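PDB 5EDF: FrpC operon protein, which binds the RTX protein FrpC, is regulated by iron and may take part in adhesion, though its precise function is unknown. Local coordinates for residues 20-24 and 25-29; 41-44 and 45-48. All coordinates share one frame; numbering follows the deposited sequence.

Interaction 1: 20-24 and 25-29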
loop_
_atom_site.group_PDB
_atom_site.type_symbol
_atom_site.label_atom_id
_atom_site.label_comp_id
_atom_site.label_asym_id
_atom_site.label_seq_id
_atom_site.Cartn_x
_atom_site.Cartn_y
_atom_site.Cartn_z
ATOM N N THR A 20 -10.732 16.550 3.325
ATOM C CA THR A 20 -11.110 16.539 1.937
ATOM C C THR A 20 -9.969 17.028 1.039
ATOM O O THR A 20 -9.364 18.084 1.274
ATOM C CB THR A 20 -12.359 17.358 1.708
ATOM O OG1 THR A 20 -13.422 16.832 2.516
ATOM C CG2 THR A 20 -12.755 17.367 0.230
ATOM N N PHE A 21 -9.668 16.222 0.018
ATOM C CA PHE A 21 -8.624 16.465 -0.958
ATOM C C PHE A 21 -9.260 16.584 -2.332
ATOM O O PHE A 21 -10.316 16.066 -2.557
ATOM C CB PHE A 21 -7.659 15.311 -0.961
ATOM C CG PHE A 21 -6.873 15.172 0.314
ATOM C CD1 PHE A 21 -5.671 15.830 0.479
ATOM C CD2 PHE A 21 -7.337 14.375 1.349
ATOM C CE1 PHE A 21 -4.919 15.700 1.648
ATOM C CE2 PHE A 21 -6.585 14.220 2.499
ATOM C CZ PHE A 21 -5.391 14.903 2.654
ATOM N N ASP A 22 -8.590 17.315 -3.215
ATOM C CA ASP A 22 -9.067 17.525 -4.573
ATOM C C ASP A 22 -7.948 17.289 -5.564
ATOM O O ASP A 22 -6.904 17.907 -5.454
ATOM C CB ASP A 22 -9.633 18.946 -4.768
ATOM C CG ASP A 22 -10.123 19.172 -6.149
ATOM O OD1 ASP A 22 -11.242 18.715 -6.458
ATOM O OD2 ASP A 22 -9.372 19.779 -6.929
ATOM N N PHE A 23 -8.155 16.327 -6.466
ATOM C CA PHE A 23 -7.268 16.076 -7.591
ATOM C C PHE A 23 -7.886 16.671 -8.847
ATOM O O PHE A 23 -8.714 16.032 -9.469
ATOM C CB PHE A 23 -7.111 14.569 -7.850
ATOM C CG PHE A 23 -6.453 13.773 -6.743
ATOM C CD1 PHE A 23 -5.068 13.557 -6.724
ATOM C CD2 PHE A 23 -7.234 13.094 -5.841
ATOM C CE1 PHE A 23 -4.488 12.744 -5.739
ATOM C CE2 PHE A 23 -6.648 12.259 -4.861
ATOM C CZ PHE A 23 -5.272 12.100 -4.846
ATOM N N GLN A 24 -7.499 17.894 -9.166
ATOM C CA GLN A 24 -8.040 18.591 -10.336
ATOM C C GLN A 24 -9.546 18.386 -10.490
ATOM O O GLN A 24 -10.026 18.070 -11.585
ATOM C CB GLN A 24 -7.288 18.199 -11.605
ATOM C CG GLN A 24 -5.781 18.297 -11.498
ATOM C CD GLN A 24 -5.249 19.718 -11.493
ATOM O OE1 GLN A 24 -5.931 20.667 -11.895
ATOM N NE2 GLN A 24 -4.013 19.870 -11.031
ATOM N N GLY A 25 -10.294 18.600 -9.411
ATOM C CA GLY A 25 -11.737 18.484 -9.443
ATOM C C GLY A 25 -12.328 17.230 -8.822
ATOM O O GLY A 25 -13.484 17.214 -8.435
ATOM N N THR A 26 -11.527 16.156 -8.719
ATOM C CA THR A 26 -12.013 14.902 -8.185
ATOM C C THR A 26 -11.732 14.848 -6.668
ATOM O O THR A 26 -10.579 14.949 -6.242
ATOM C CB THR A 26 -11.295 13.743 -8.858
ATOM O OG1 THR A 26 -11.618 13.748 -10.272
ATOM C CG2 THR A 26 -11.744 12.436 -8.265
ATOM N N LYS A 27 -12.789 14.754 -5.883
ATOM C CA LYS A 27 -12.677 14.774 -4.428
ATOM C C LYS A 27 -12.386 13.394 -3.820
ATOM O O LYS A 27 -12.826 12.332 -4.342
ATOM C CB LYS A 27 -13.941 15.343 -3.774
ATOM C CG LYS A 27 -14.314 16.748 -4.230
ATOM C CD LYS A 27 -13.315 17.783 -3.758
ATOM C CE LYS A 27 -13.809 19.189 -4.046
ATOM N NZ LYS A 27 -13.862 19.464 -5.504
HETATM N N MSE A 28 -11.651 13.403 -2.710
HETATM C CA MSE A 28 -11.432 12.231 -1.918
HETATM C C MSE A 28 -11.564 12.668 -0.486
HETATM O O MSE A 28 -10.971 13.693 -0.100
HETATM C CB MSE A 28 -10.025 11.722 -2.143
HETATM C CG MSE A 28 -9.783 10.360 -1.652
HETATM SE SE MSE A 28 -8.231 9.473 -2.480
HETATM C CE MSE A 28 -9.063 8.284 -3.783
ATOM N N VAL A 29 -12.309 11.919 0.309
ATOM C CA VAL A 29 -12.581 12.286 1.706
ATOM C C VAL A 29 -12.011 11.167 2.581
ATOM O O VAL A 29 -12.462 10.033 2.478
ATOM C CB VAL A 29 -14.083 12.496 1.980
ATOM C CG1 VAL A 29 -14.316 12.785 3.456
ATOM C CG2 VAL A 29 -14.589 13.642 1.126
HETATM O O HOH W 1 -10.798 15.537 -12.141
#

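Interaction 2: 41-44 and 45-48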
loop_
_atom_site.group_PDB
_atom_site.type_symbol
_atom_site.label_atom_id
_atom_site.label_comp_id
_atom_site.label_asym_id
_atom_site.label_seq_id
_atom_site.Cartn_x
_atom_site.Cartn_y
_atom_site.Cartn_z
ATOM N N ASP A 41 4.070 17.871 16.146
ATOM C CA ASP A 41 4.283 17.788 17.608
ATOM C C ASP A 41 3.952 16.423 18.218
ATOM O O ASP A 41 3.018 16.282 19.012
ATOM C CB ASP A 41 3.509 18.903 18.293
ATOM C CG ASP A 41 3.908 20.289 17.781
ATOM O OD1 ASP A 41 5.049 20.440 17.282
ATOM O OD2 ASP A 41 3.082 21.223 17.877
ATOM N N ASN A 42 4.719 15.432 17.789
ATOM C CA ASN A 42 4.604 14.042 18.235
ATOM C C ASN A 42 3.190 13.521 18.057
ATOM O O ASN A 42 2.623 12.907 18.958
ATOM C CB ASN A 42 5.088 13.877 19.694
ATOM C CG ASN A 42 5.529 12.433 20.020
ATOM O OD1 ASN A 42 5.990 11.689 19.149
ATOM N ND2 ASN A 42 5.396 12.045 21.289
ATOM N N ALA A 43 2.622 13.795 16.879
ATOM C CA ALA A 43 1.281 13.354 16.534
ATOM C C ALA A 43 0.184 13.885 17.489
ATOM O O ALA A 43 -0.783 13.183 17.767
ATOM C CB ALA A 43 1.239 11.831 16.434
ATOM N N THR A 44 0.362 15.107 17.987
ATOM C CA THR A 44 -0.646 15.774 18.851
ATOM C C THR A 44 -1.476 16.794 18.069
ATOM O O THR A 44 -2.523 17.255 18.536
ATOM C CB THR A 44 -0.037 16.457 20.119
ATOM O OG1 THR A 44 0.769 17.583 19.732
ATOM C CG2 THR A 44 0.756 15.465 20.919
ATOM N N LYS A 45 -1.017 17.167 16.881
ATOM C CA LYS A 45 -1.795 18.081 16.047
ATOM C C LYS A 45 -1.938 17.426 14.682
ATOM O O LYS A 45 -0.945 17.070 14.047
ATOM C CB LYS A 45 -1.121 19.433 15.911
ATOM C CG LYS A 45 -1.034 20.202 17.232
ATOM C CD LYS A 45 -0.273 21.502 17.055
ATOM C CE LYS A 45 -0.185 22.295 18.366
ATOM N NZ LYS A 45 0.504 21.578 19.504
ATOM N N TRP A 46 -3.174 17.244 14.238
ATOM C CA TRP A 46 -3.464 16.474 13.044
ATOM C C TRP A 46 -4.094 17.360 11.998
ATOM O O TRP A 46 -4.895 18.246 12.321
ATOM C CB TRP A 46 -4.381 15.284 13.377
ATOM C CG TRP A 46 -3.652 14.173 14.078
ATOM C CD1 TRP A 46 -3.090 14.222 15.293
ATOM C CD2 TRP A 46 -3.386 12.852 13.554
ATOM N NE1 TRP A 46 -2.468 13.015 15.603
ATOM C CE2 TRP A 46 -2.640 12.171 14.535
ATOM C CE3 TRP A 46 -3.678 12.199 12.352
ATOM C CZ2 TRP A 46 -2.183 10.867 14.340
ATOM C CZ3 TRP A 46 -3.229 10.876 12.192
ATOM C CH2 TRP A 46 -2.514 10.260 13.165
ATOM N N LEU A 47 -3.751 17.088 10.760
ATOM C CA LEU A 47 -4.265 17.804 9.594
ATOM C C LEU A 47 -5.766 17.957 9.717
ATOM O O LEU A 47 -6.482 17.006 10.058
ATOM C CB LEU A 47 -3.978 17.048 8.286
ATOM C CG LEU A 47 -4.204 17.820 6.987
ATOM C CD1 LEU A 47 -3.184 18.930 6.858
ATOM C CD2 LEU A 47 -4.104 16.875 5.808
ATOM N N SER A 48 -6.250 19.156 9.387
ATOM C CA SER A 48 -7.670 19.439 9.386
ATOM C C SER A 48 -8.082 20.176 8.129
ATOM O O SER A 48 -7.278 20.893 7.544
ATOM C CB SER A 48 -8.012 20.319 10.590
ATOM O OG SER A 48 -7.191 21.482 10.697
#

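Interaction 1: 20-24 and 25-29
D22 turns its carboxylate anti to its own backbone N (chi1 -180°), while K27 doubles back through bends at chi2 and chi4, and the two charges meet over one face of a tight beta hairpin. NZ of K27 forms a salt bridge with OD1 of D22 at 2.9 Å, arriving from above the carboxylate plane. The other oxygen, OD2 of D22, takes the backbone N-H of G25 at 2.9 Å on its syn side, so one carboxylate is held by a side chain and by the turn itself. That turn is type I' from F23 to T26; G25, with a positive phi, takes its third position. A water bridges the turn, donating to O of Q24 and lying 2.7 Å from OG1 of T26. Two hydrogen-bonded antiparallel pairs carry the ladder: N of F23 reaches O of T26 at 2.8 Å, and N of F21 reaches O of M28 at the same length, nearly straight at the hydrogen. On the face opposite D22 and K27, SE of the selenomethionine M28 lies 4.0 Å from CE2 of F23, a Met-aromatic contact at the ring edge, since the selenium is 81° off the ring normal. Strand 18-23 is the middle of a three-stranded mixed sheet, with 26-31 and 56-57 as outer strands. The face formed by F21 and F23 of strand 18-23 and M28 of strand 26-31 packs on I61 of strand 61-70, and M28 also touches I103 of strand 98-105 and V219, F222 and V223 of helix 205-224.

Interaction 2: 41-44 and 45-48
K45 pairs with D41 and W46 with A43 where the chain enters strand 45-46 through a classic beta bulge, T44 and K45 both facing Q40 of the antiparallel partner strand 39-40. K45 comes first. Its side chain leaves the backbone with CG anti to the carbonyl carbon, runs extended through chi2 and chi3, and bends only at chi4 (60°), which swings the ammonium back over the loop. NZ of K45 there forms a salt bridge with OD2 of D41 at 3.1 Å, using the anti lone pair of that oxygen, and CD of K45 passes 3.5 Å from the same atom. Both residues are exposed, so this charge pair lies at the surface. W46 follows and reaches inward. Its indole NE1 donates to the carbonyl oxygen of A43 at 2.7 Å; the oxygen lies near the ring plane, 13° out of it, but the donor stands well above the carbonyl plane and meets no lone pair. The bond thus gives a buried indole N-H a backbone partner, and it is bent, with 152° at the hydrogen. CZ2 of W46 also packs against CB of A43 at 4.1 Å. Beyond the loop, Y79 meets the indole edge-to-face. L47 and S48 carry the chain onward: L47 packs on V19 of strand 18-23, and OG of S48 is bonded to N of N7. Within the loop, OG1 of T44 donates back to O of D41 at 2.7 Å, in the carbonyl plane and on a lone pair.

Interactions 1 and 2 follow one another along the chain, with centres about 22 Å apart, yet they touch: CZ of F21 packs on CD2 of L47 at 3.9 Å. Each sets a Lys-Asp salt bridge on its more exposed side against buried aromatics on the other: F21 and F23 in interaction 1, W46 alone in interaction 2. The chemistry differs with the backbone. In 20-24 and 25-29, regular antiparallel pairing supplies most of the bonds, and F21, F23 and M28 form an apolar face against the large sheet and helix 205-224. In 41-44 and 45-48, side chains do the work across an irregular loop, and the buried tryptophan is held by a polar bond to a backbone oxygen.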